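Hypothetical bacterial 6-phosphogluconolactonase (Bacteroides fragilis, PDB 3SCY) probably hydrolyses 6-phosphogluconolactone to 6-phosphogluconate, as a putative lactonase folded into a seven-bladed beta-propeller. Local coordinates at residues Phe32-Glu37 / Tyr319-Cys324; Tyr274-Leu279 / Arg309-Thr314; Lys280-Ala285 / Thr304-Arg309; Gly300-Gly305 / Gln331-Asp336. All blocks are in the same frame, centred on the assembly; numbering follows the deposited sequence.

Contact 1: Phe32-Glu37 / Tyr319-Cys324; sequences FRFNEE and YLLVAC
Tyr319 meets the end of segment 32-37 first, with its ring standing edge-on to the backbone of Glu36 and Glu37. Glu36 C and Glu37 N lie in the plane of the ring, and Tyr319 CE2 comes to 3.3 Å from Glu36 O. Farther out, Tyr319 OH is 3.3 Å from Glu37 O, a weak hydrogen bond at best. The turn it meets is an Asx turn, in which Asn35 OD1 takes the N-H of Glu37 at 2.8 Å just past the end of the strand. The same tyrosine ring forms an offset edge-to-face pair with Phe34. Here the edge of Phe34 is directed at the face of Tyr319, the planes stand at 89° and the centroids are 5.9 Å apart.

Two residues on, Leu321 points the same way and meets Phe34 tip to tip. Its CD2 sits over the centre of the phenylalanine ring, 3.8 Å from the centroid and almost on the ring normal, a CH-pi contact. The other methyl, CD1, lies 4.0 Å from Phe34 CE2. Phe34 CG is anti to the backbone N (chi1 -179°), on the side of segment 319-324; the ring then offers one face to Leu321.

The strands run roughly antiparallel, at 146°, with axes 10.7 Å apart: two propeller blades packing through side chains. Strand 28-35 lies between 13-20 and 41-48 in the blade completed by the C-terminal strand 354-360. Strand 319-324 lies between 310-313 and 329-335 in the preceding blade, where Ile332 packs on both Phe34 and Leu321.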
# COMPACT_ATOMS: atom_id res chain seq x y z
N PHE A 32 -2.12 -9.41 15.23
CA PHE A 32 -3.42 -9.56 15.90
C PHE A 32 -4.29 -10.57 15.21
O PHE A 32 -4.17 -10.75 14.00
CB PHE A 32 -4.20 -8.20 15.91
CG PHE A 32 -3.51 -7.03 16.57
CD1 PHE A 32 -2.55 -6.29 15.89
CD2 PHE A 32 -3.81 -6.68 17.88
CE1 PHE A 32 -1.89 -5.23 16.50
CE2 PHE A 32 -3.12 -5.64 18.52
CZ PHE A 32 -2.18 -4.91 17.81
N ARG A 33 -5.22 -11.16 15.95
CA ARG A 33 -6.29 -11.91 15.33
C ARG A 33 -7.42 -10.90 15.14
O ARG A 33 -7.67 -10.11 16.04
CB ARG A 33 -6.74 -13.11 16.17
CG ARG A 33 -7.44 -14.16 15.31
CD ARG A 33 -6.44 -14.99 14.52
NE ARG A 33 -5.71 -15.85 15.44
CZ ARG A 33 -4.55 -16.46 15.21
NH1 ARG A 33 -3.93 -16.30 14.04
NH2 ARG A 33 -4.00 -17.21 16.15
N PHE A 34 -8.07 -10.87 13.98
CA PHE A 34 -9.20 -9.95 13.77
C PHE A 34 -10.39 -10.73 13.22
O PHE A 34 -10.26 -11.37 12.17
CB PHE A 34 -8.82 -8.77 12.83
CG PHE A 34 -9.99 -7.82 12.65
CD1 PHE A 34 -10.27 -6.84 13.61
CD2 PHE A 34 -10.84 -7.93 11.55
CE1 PHE A 34 -11.38 -6.00 13.46
CE2 PHE A 34 -11.93 -7.08 11.40
CZ PHE A 34 -12.20 -6.12 12.37
N ASN A 35 -11.55 -10.67 13.91
CA ASN A 35 -12.72 -11.39 13.43
C ASN A 35 -13.51 -10.51 12.46
O ASN A 35 -14.04 -9.47 12.87
CB ASN A 35 -13.57 -11.83 14.62
CG ASN A 35 -14.63 -12.81 14.24
OD1 ASN A 35 -15.40 -12.60 13.29
ND2 ASN A 35 -14.66 -13.93 14.93
N GLU A 36 -13.57 -10.89 11.16
CA GLU A 36 -14.24 -10.08 10.13
C GLU A 36 -15.78 -10.26 10.15
O GLU A 36 -16.45 -9.71 9.29
CB GLU A 36 -13.67 -10.33 8.71
CG GLU A 36 -13.84 -11.73 8.15
CD GLU A 36 -13.67 -11.91 6.65
OE1 GLU A 36 -13.37 -10.92 5.95
OE2 GLU A 36 -13.89 -13.05 6.17
N GLU A 37 -16.32 -11.00 11.12
CA GLU A 37 -17.80 -11.12 11.22
C GLU A 37 -18.27 -10.34 12.47
O GLU A 37 -19.43 -9.92 12.51
CB GLU A 37 -18.31 -12.59 11.24
CG GLU A 37 -18.11 -13.40 9.96
CD GLU A 37 -18.71 -12.98 8.62
OE1 GLU A 37 -19.77 -12.32 8.62
OE2 GLU A 37 -18.14 -13.37 7.57
N TYR A 319 -15.95 -5.01 7.12
CA TYR A 319 -15.32 -3.97 7.92
C TYR A 319 -14.21 -3.24 7.17
O TYR A 319 -13.56 -3.80 6.27
CB TYR A 319 -14.71 -4.55 9.22
CG TYR A 319 -15.71 -5.14 10.17
CD1 TYR A 319 -16.53 -4.33 10.96
CD2 TYR A 319 -15.84 -6.52 10.31
CE1 TYR A 319 -17.47 -4.87 11.83
CE2 TYR A 319 -16.78 -7.07 11.17
CZ TYR A 319 -17.59 -6.24 11.94
OH TYR A 319 -18.54 -6.75 12.81
N LEU A 320 -14.04 -1.96 7.54
CA LEU A 320 -13.00 -1.09 7.05
C LEU A 320 -12.22 -0.60 8.27
O LEU A 320 -12.79 0.00 9.20
CB LEU A 320 -13.63 0.07 6.25
CG LEU A 320 -12.65 0.94 5.45
CD1 LEU A 320 -13.33 1.61 4.26
CD2 LEU A 320 -11.99 1.99 6.34
N LEU A 321 -10.92 -0.95 8.30
CA LEU A 321 -10.05 -0.64 9.42
C LEU A 321 -9.10 0.47 9.07
O LEU A 321 -8.44 0.38 8.02
CB LEU A 321 -9.24 -1.88 9.84
CG LEU A 321 -10.01 -3.07 10.41
CD1 LEU A 321 -10.72 -3.87 9.34
CD2 LEU A 321 -9.06 -4.05 11.10
N VAL A 322 -9.05 1.52 9.90
CA VAL A 322 -8.24 2.70 9.64
C VAL A 322 -7.10 2.86 10.64
O VAL A 322 -7.35 3.02 11.84
CB VAL A 322 -9.08 4.00 9.64
CG1 VAL A 322 -8.23 5.21 9.28
CG2 VAL A 322 -10.27 3.87 8.69
N ALA A 323 -5.85 2.85 10.15
CA ALA A 323 -4.70 3.12 11.01
C ALA A 323 -4.57 4.63 11.18
O ALA A 323 -4.43 5.35 10.19
CB ALA A 323 -3.44 2.55 10.36
N CYS A 324 -4.66 5.11 12.43
CA CYS A 324 -4.58 6.55 12.69
C CYS A 324 -3.27 6.79 13.41
O CYS A 324 -3.16 6.52 14.61
CB CYS A 324 -5.78 7.02 13.50
SG CYS A 324 -7.37 6.70 12.71

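Contact 2: Tyr274-Leu279 / Arg309-Thr314; sequences YASNRL and RNFIIT
Phe311 drives the far edge of its ring between Tyr274 and Ser276. Its CZ lies 3.6 Å from Tyr274 CB and its CE1 3.8 Å from Ser276 CB, while Tyr274 O sits in the ring plane at the edge, 3.4 Å from CZ. This is the packing between consecutive blades of the beta-propeller. Strand 310-313 is the inner strand of one blade, strand 272-277 belongs to the blade before it, and their axes pass 8.1 Å apart at 158°, with no hydrogen bond between the two segments.

Phe311 CG lies between the backbone N and the carbonyl carbon (chi1 65°), with the ring beyond it directed at strand 272-277. Two residues on, Ile313 CD1 touches Tyr274 CD1 at 3.7 Å, the two side chains crossing at about a right angle. The polar ends are satisfied outside this apolar layer: Tyr274 OH bonds to Gly340 O and to the NE of Arg335, and Ser276 OG to Pro308 O and the N of Asp263.

Toward the other end, Arg278 CD lies 3.8 Å from Arg309 CA. Arg278 NE is held by Gly260 O, and Arg309 NH2 bonds to an unidentified molecule, probably from the crystallisation liquor. Two like charges come close here, probably offset in part by the salt bridge of Arg278 NH2 with Glu230: the guanidinium planes are 74° apart, and Arg309 NH1 lies at the edge of the Arg278 group, 4.0 Å from Arg278 NH1.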
# COMPACT_ATOMS: atom_id res chain seq x y z
N TYR A 274 -12.85 3.79 -1.72
CA TYR A 274 -12.57 4.60 -0.54
C TYR A 274 -11.20 5.23 -0.67
O TYR A 274 -10.26 4.57 -1.13
CB TYR A 274 -12.61 3.71 0.73
CG TYR A 274 -13.98 3.09 0.94
CD1 TYR A 274 -14.33 1.90 0.30
CD2 TYR A 274 -14.91 3.68 1.78
CE1 TYR A 274 -15.61 1.35 0.44
CE2 TYR A 274 -16.17 3.12 1.98
CZ TYR A 274 -16.52 1.97 1.29
OH TYR A 274 -17.78 1.45 1.47
N ALA A 275 -11.07 6.49 -0.23
CA ALA A 275 -9.80 7.18 -0.28
C ALA A 275 -9.63 8.00 0.97
O ALA A 275 -10.58 8.68 1.37
CB ALA A 275 -9.71 8.05 -1.53
N SER A 276 -8.46 7.92 1.62
CA SER A 276 -8.29 8.65 2.87
C SER A 276 -7.58 9.98 2.70
O SER A 276 -6.83 10.17 1.74
CB SER A 276 -7.56 7.79 3.90
OG SER A 276 -6.19 7.57 3.57
N ASN A 277 -7.83 10.89 3.66
CA ASN A 277 -7.28 12.23 3.70
C ASN A 277 -6.71 12.50 5.04
O ASN A 277 -7.31 12.15 6.05
CB ASN A 277 -8.39 13.26 3.45
CG ASN A 277 -8.98 13.22 2.07
OD1 ASN A 277 -8.27 13.17 1.06
ND2 ASN A 277 -10.31 13.36 2.00
N ARG A 278 -5.55 13.17 5.08
CA ARG A 278 -4.91 13.58 6.32
C ARG A 278 -4.84 15.09 6.42
O ARG A 278 -5.20 15.80 5.48
CB ARG A 278 -3.48 13.02 6.36
CG ARG A 278 -3.43 11.49 6.32
CD ARG A 278 -2.03 10.98 6.00
NE ARG A 278 -1.64 11.24 4.61
CZ ARG A 278 -0.41 11.06 4.13
NH1 ARG A 278 0.56 10.64 4.93
NH2 ARG A 278 -0.15 11.29 2.85
N LEU A 279 -4.30 15.58 7.55
CA LEU A 279 -3.92 16.97 7.88
C LEU A 279 -5.13 17.85 8.22
O LEU A 279 -5.09 18.56 9.23
CB LEU A 279 -3.05 17.59 6.76
CG LEU A 279 -1.80 16.75 6.31
CD1 LEU A 279 -0.97 17.50 5.29
CD2 LEU A 279 -0.91 16.37 7.50
N ARG A 309 -3.11 7.38 7.33
CA ARG A 309 -2.19 7.15 6.21
C ARG A 309 -2.46 5.81 5.46
O ARG A 309 -2.08 5.65 4.29
CB ARG A 309 -0.76 7.15 6.79
CG ARG A 309 0.37 6.70 5.86
CD ARG A 309 1.73 7.01 6.50
NE ARG A 309 2.81 6.38 5.74
CZ ARG A 309 3.76 7.04 5.08
NH1 ARG A 309 3.81 8.37 5.11
NH2 ARG A 309 4.68 6.37 4.38
N ASN A 310 -3.12 4.87 6.14
CA ASN A 310 -3.37 3.54 5.61
C ASN A 310 -4.65 2.98 6.17
O ASN A 310 -5.00 3.26 7.31
CB ASN A 310 -2.18 2.63 6.00
CG ASN A 310 -2.32 1.21 5.50
OD1 ASN A 310 -2.93 0.35 6.15
ND2 ASN A 310 -1.85 0.96 4.29
N PHE A 311 -5.36 2.18 5.36
CA PHE A 311 -6.52 1.49 5.86
C PHE A 311 -6.65 0.19 5.05
O PHE A 311 -5.85 -0.06 4.15
CB PHE A 311 -7.81 2.36 5.82
CG PHE A 311 -8.31 2.77 4.47
CD1 PHE A 311 -7.80 3.90 3.83
CD2 PHE A 311 -9.32 2.05 3.84
CE1 PHE A 311 -8.28 4.28 2.57
CE2 PHE A 311 -9.78 2.42 2.57
CZ PHE A 311 -9.25 3.53 1.95
N ILE A 312 -7.63 -0.65 5.41
CA ILE A 312 -7.83 -1.92 4.72
C ILE A 312 -9.30 -2.31 4.86
O ILE A 312 -9.95 -1.92 5.85
CB ILE A 312 -6.88 -3.01 5.29
CG1 ILE A 312 -6.83 -4.26 4.38
CG2 ILE A 312 -7.22 -3.35 6.77
CD1 ILE A 312 -5.63 -5.17 4.70
N ILE A 313 -9.82 -3.09 3.89
CA ILE A 313 -11.17 -3.65 3.94
C ILE A 313 -11.02 -5.17 4.12
O ILE A 313 -10.19 -5.80 3.45
CB ILE A 313 -11.98 -3.27 2.68
CG1 ILE A 313 -12.07 -1.74 2.55
CG2 ILE A 313 -13.39 -3.90 2.72
CD1 ILE A 313 -12.70 -1.24 1.27
N THR A 314 -11.84 -5.76 4.99
CA THR A 314 -11.79 -7.22 5.17
C THR A 314 -12.23 -7.92 3.87
O THR A 314 -13.06 -7.38 3.13
CB THR A 314 -12.65 -7.63 6.36
OG1 THR A 314 -14.02 -7.21 6.15
CG2 THR A 314 -12.09 -7.11 7.69

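Contact 3: Lys280-Ala285 / Thr304-Arg309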
# COMPACT_ATOMS: atom_id res chain seq x y z
N LYS A 280 -6.19 17.80 7.40
CA LYS A 280 -7.43 18.57 7.66
C LYS A 280 -8.59 17.65 7.36
O LYS A 280 -8.56 16.97 6.33
CB LYS A 280 -7.53 19.85 6.81
CG LYS A 280 -6.58 20.97 7.20
CD LYS A 280 -6.94 22.25 6.46
N ALA A 281 -9.63 17.68 8.22
CA ALA A 281 -10.85 16.88 8.05
C ALA A 281 -10.47 15.42 7.82
O ALA A 281 -10.98 14.77 6.91
CB ALA A 281 -11.68 17.41 6.88
N ASP A 282 -9.54 14.90 8.63
CA ASP A 282 -9.03 13.55 8.46
C ASP A 282 -10.16 12.53 8.36
O ASP A 282 -11.10 12.54 9.15
CB ASP A 282 -8.09 13.18 9.63
CG ASP A 282 -6.91 14.11 9.82
OD1 ASP A 282 -7.14 15.32 10.01
OD2 ASP A 282 -5.75 13.61 9.87
N GLY A 283 -10.09 11.71 7.33
CA GLY A 283 -11.16 10.75 7.15
C GLY A 283 -11.08 10.03 5.84
O GLY A 283 -10.03 10.01 5.18
N VAL A 284 -12.21 9.40 5.49
CA VAL A 284 -12.28 8.56 4.31
C VAL A 284 -13.43 9.01 3.44
O VAL A 284 -14.56 9.03 3.91
CB VAL A 284 -12.44 7.07 4.74
CG1 VAL A 284 -12.61 6.15 3.53
CG2 VAL A 284 -11.24 6.62 5.57
N ALA A 285 -13.12 9.34 2.17
CA ALA A 285 -14.12 9.69 1.16
C ALA A 285 -14.64 8.39 0.56
O ALA A 285 -13.87 7.44 0.34
CB ALA A 285 -13.50 10.57 0.08
N THR A 304 -12.30 10.33 10.70
CA THR A 304 -11.61 9.30 11.47
C THR A 304 -10.73 9.94 12.51
O THR A 304 -10.67 11.16 12.63
CB THR A 304 -10.70 8.47 10.50
OG1 THR A 304 -9.75 9.33 9.88
CG2 THR A 304 -11.48 7.70 9.44
N GLY A 305 -9.96 9.10 13.19
CA GLY A 305 -8.87 9.54 14.05
C GLY A 305 -7.83 10.24 13.18
O GLY A 305 -7.90 10.23 11.94
N ILE A 306 -6.85 10.85 13.82
CA ILE A 306 -5.89 11.69 13.10
C ILE A 306 -4.81 10.92 12.39
O ILE A 306 -4.16 10.05 12.96
CB ILE A 306 -5.26 12.76 14.04
CG1 ILE A 306 -6.36 13.52 14.83
CG2 ILE A 306 -4.34 13.72 13.26
CD1 ILE A 306 -7.49 14.21 13.99
N HIS A 307 -4.59 11.34 11.14
CA HIS A 307 -3.56 10.86 10.23
C HIS A 307 -3.82 9.42 9.74
O HIS A 307 -2.98 8.53 9.93
CB HIS A 307 -2.16 11.02 10.83
CG HIS A 307 -1.08 11.17 9.79
ND1 HIS A 307 -0.70 12.42 9.33
CD2 HIS A 307 -0.36 10.22 9.14
CE1 HIS A 307 0.27 12.20 8.45
NE2 HIS A 307 0.50 10.89 8.29
N PRO A 308 -4.95 9.24 9.00
CA PRO A 308 -5.25 7.92 8.38
C PRO A 308 -4.40 7.67 7.14
O PRO A 308 -4.87 7.73 6.01
CB PRO A 308 -6.74 8.04 8.01
CG PRO A 308 -6.93 9.51 7.74
CD PRO A 308 -6.02 10.22 8.72
N ARG A 309 -3.11 7.38 7.33
CA ARG A 309 -2.19 7.15 6.21
C ARG A 309 -2.46 5.81 5.46
O ARG A 309 -2.08 5.65 4.29
CB ARG A 309 -0.76 7.15 6.79
CG ARG A 309 0.37 6.70 5.86
CD ARG A 309 1.73 7.01 6.50
NE ARG A 309 2.81 6.38 5.74
CZ ARG A 309 3.76 7.04 5.08
NH1 ARG A 309 3.81 8.37 5.11
NH2 ARG A 309 4.68 6.37 4.38
O HOH W 1 -3.34 14.26 9.83
O HOH W 2 -11.17 13.68 11.62
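Asp282 grips the loop 304-309 at two points, with its side chain and with its backbone. Its OD2 accepts the N-H of His307 at 2.8 Å, with an N-H...O angle of 159°. The donor comes in on the anti side of that oxygen, 32° out of the carboxylate plane. Asp282 O takes the N-H of Thr304 at 3.0 Å; that bond is nearly straight, though the donor sits above the carbonyl plane. Each oxygen also has a water. One water donates to OD2 and lies a longer 3.3 Å from His307 ND1. The other donates to both Asp282 O and Thr304 O and so bridges the two backbones.

Asp282 CG is anti to the carbonyl carbon (chi1 -57°), which sets it beside the bend of the loop. From its own side of the contact, the backbone N of Leu279 adds a weak bond to OD2. The loop is the connection between two propeller blades, leading from strand 296-303, the outermost of one, to strand 310-313, the innermost of the next. Asp282 stands just before strand 283-289 of the first blade. Within the loop Pro308 is the centre of an inverse gamma turn, closed by Arg309 N bonding to His307 O.

Around these bonds the packing is close. Pro308 CD lies 3.7 Å from Asp282 CB, the two side chains crossing at about a right angle. Thr304 OG1, which donates to Gly305 O, rests 3.4 Å from Gly283 CA. On its other branch, Thr304 CG2 touches Val284 CG2 at 4.0 Å. Ile306 CG2 lies 3.7 Å from Asp282 OD2.

Contact 4: Gly300-Gly305 / Gln331-Asp336; sequences GYQLTG and QIFERD. With NA (sodium ion), chain E.
The Phe333 ring and the Gln302 carboxamide are inclined to each other by 32°, and they meet where Phe333 CE2 lies 3.4 Å from Gln302 CD. The bend of the Gln302 chain at chi2 (68°) sets CD there, and Gln302 CG is just as near CE2. Farther round the ring, Thr304 CG2 comes to 3.9 Å from Phe333 CZ, the two side chains crossing at about a right angle.

At its own edge the Gln302 amide is held on both ends. NE2 donates to Leu303 O at 2.9 Å in an almost perfectly straight bond lying in the amide plane. OE1 binds the sodium ion at 2.2 Å. The nitrogen bond to Leu303 O and the metal on OE1 together fix which end of the amide is oxygen.

The second carboxamide, that of Gln331, works on the backbone instead. Its OE1 accepts the N-H of Gly305 at 2.8 Å, with the donor 51° above the carbonyl plane, and also lies 3.3 Å from Thr304 CB. Its NE2 donates to a water that in turn donates to Leu303 O. Leu303 O is thus shared by both glutamines, directly by one and through water by the other.

Strand 296-303 is the outermost strand of its propeller blade, and 329-335 is the third strand of the next, so this is a junction between blades near the surface. There the sodium ion joins Gln302 OE1 to Leu342 O of strand 342-350, and four waters, one of them bonded to Tyr301 O, complete a six-ligand site spanning the two blades.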
# COMPACT_ATOMS: atom_id res chain seq x y z
N GLY A 300 -20.37 9.70 0.24
CA GLY A 300 -20.29 10.02 1.66
C GLY A 300 -18.89 10.31 2.12
O GLY A 300 -17.94 10.33 1.32
N TYR A 301 -18.76 10.57 3.43
CA TYR A 301 -17.48 10.90 4.02
C TYR A 301 -17.50 10.49 5.48
O TYR A 301 -18.48 10.79 6.19
CB TYR A 301 -17.19 12.42 3.90
CG TYR A 301 -15.73 12.71 4.13
CD1 TYR A 301 -14.81 12.62 3.09
CD2 TYR A 301 -15.26 13.08 5.40
CE1 TYR A 301 -13.45 12.83 3.31
CE2 TYR A 301 -13.90 13.32 5.61
CZ TYR A 301 -13.01 13.23 4.55
OH TYR A 301 -11.67 13.45 4.73
N GLN A 302 -16.44 9.82 5.93
CA GLN A 302 -16.34 9.38 7.31
C GLN A 302 -15.13 9.99 7.98
O GLN A 302 -14.00 9.70 7.60
CB GLN A 302 -16.27 7.85 7.37
CG GLN A 302 -16.01 7.31 8.79
CD GLN A 302 -17.15 7.54 9.74
OE1 GLN A 302 -18.25 7.02 9.56
NE2 GLN A 302 -16.94 8.34 10.77
N LEU A 303 -15.36 10.81 9.00
CA LEU A 303 -14.26 11.38 9.77
C LEU A 303 -13.63 10.31 10.61
O LEU A 303 -14.32 9.46 11.17
CB LEU A 303 -14.76 12.54 10.64
CG LEU A 303 -15.18 13.80 9.87
CD1 LEU A 303 -15.89 14.78 10.80
CD2 LEU A 303 -13.95 14.51 9.27
N THR A 304 -12.30 10.33 10.70
CA THR A 304 -11.61 9.30 11.47
C THR A 304 -10.73 9.94 12.51
O THR A 304 -10.67 11.16 12.63
CB THR A 304 -10.70 8.47 10.50
OG1 THR A 304 -9.75 9.33 9.88
CG2 THR A 304 -11.48 7.70 9.44
N GLY A 305 -9.96 9.10 13.19
CA GLY A 305 -8.87 9.54 14.05
C GLY A 305 -7.83 10.24 13.18
O GLY A 305 -7.90 10.23 11.94
N GLN A 331 -8.96 2.23 14.04
CA GLN A 331 -10.41 2.37 14.20
C GLN A 331 -11.13 1.36 13.34
O GLN A 331 -10.73 1.14 12.18
CB GLN A 331 -10.84 3.75 13.78
CG GLN A 331 -10.72 4.82 14.81
CD GLN A 331 -11.35 6.05 14.22
OE1 GLN A 331 -10.95 6.50 13.15
NE2 GLN A 331 -12.39 6.56 14.84
N ILE A 332 -12.21 0.76 13.87
CA ILE A 332 -12.93 -0.26 13.14
C ILE A 332 -14.30 0.26 12.71
O ILE A 332 -15.11 0.65 13.56
CB ILE A 332 -13.09 -1.57 13.99
CG1 ILE A 332 -11.84 -1.93 14.85
CG2 ILE A 332 -13.61 -2.74 13.15
CD1 ILE A 332 -10.51 -2.16 14.05
N PHE A 333 -14.57 0.26 11.39
CA PHE A 333 -15.85 0.69 10.84
C PHE A 333 -16.59 -0.44 10.18
O PHE A 333 -16.01 -1.23 9.45
CB PHE A 333 -15.69 1.83 9.81
CG PHE A 333 -15.09 3.09 10.38
CD1 PHE A 333 -13.70 3.27 10.39
CD2 PHE A 333 -15.90 4.11 10.87
CE1 PHE A 333 -13.14 4.42 10.96
CE2 PHE A 333 -15.34 5.24 11.45
CZ PHE A 333 -13.97 5.42 11.45
N GLU A 334 -17.88 -0.55 10.46
CA GLU A 334 -18.71 -1.52 9.77
C GLU A 334 -19.20 -0.88 8.48
O GLU A 334 -19.58 0.30 8.49
CB GLU A 334 -19.88 -1.97 10.67
CG GLU A 334 -20.70 -3.07 10.02
CD GLU A 334 -21.75 -3.76 10.88
OE1 GLU A 334 -21.80 -3.50 12.10
OE2 GLU A 334 -22.49 -4.60 10.32
N ARG A 335 -19.17 -1.62 7.37
CA ARG A 335 -19.63 -1.20 6.06
C ARG A 335 -21.04 -1.62 5.79
O ARG A 335 -21.39 -2.78 5.98
CB ARG A 335 -18.78 -1.83 4.95
CG ARG A 335 -17.39 -1.29 4.81
CD ARG A 335 -16.73 -1.75 3.50
NE ARG A 335 -17.37 -1.22 2.30
CZ ARG A 335 -18.14 -1.91 1.46
NH1 ARG A 335 -18.32 -3.21 1.64
NH2 ARG A 335 -18.72 -1.30 0.43
N ASP A 336 -21.83 -0.70 5.26
CA ASP A 336 -23.15 -1.06 4.78
C ASP A 336 -22.92 -1.40 3.33
O ASP A 336 -22.51 -0.53 2.56
CB ASP A 336 -24.15 0.08 4.99
CG ASP A 336 -25.56 -0.26 4.54
OD1 ASP A 336 -25.71 -0.98 3.53
OD2 ASP A 336 -26.52 0.26 5.14
NA NA E . -20.35 7.25 8.87
O HOH W 3 -19.95 9.77 8.49
O HOH W 4 -14.01 9.02 13.89
O HOH W 5 -21.36 7.63 10.87
O HOH W 6 -22.69 7.39 7.63
O HOH W 7 -20.11 7.22 6.23

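How the contacts relate
Following the chain from the N terminus, the first contact segment reached is 32-37, on strand 28-35, and contact 1 closes the longest loop, 281 residues running through the intervening blades before 319-324 returns to it. Contacts 2 and 3 both lie within that loop, and contact 3 within the shorter one that contact 2 closes. Contact 4 starts inside contacts 1 and 2 and ends beyond both, so it crosses them; it overlaps contact 3 at Thr304 and Gly305. The blade running from strand 310-313 to 342-350 thus touches both neighbours: contacts 2 and 4 bind it to the blade running from strand 261-266 to 296-303, contact 3 fastens the connecting loop, and contact 1 joins it to the blade shared by the chain termini.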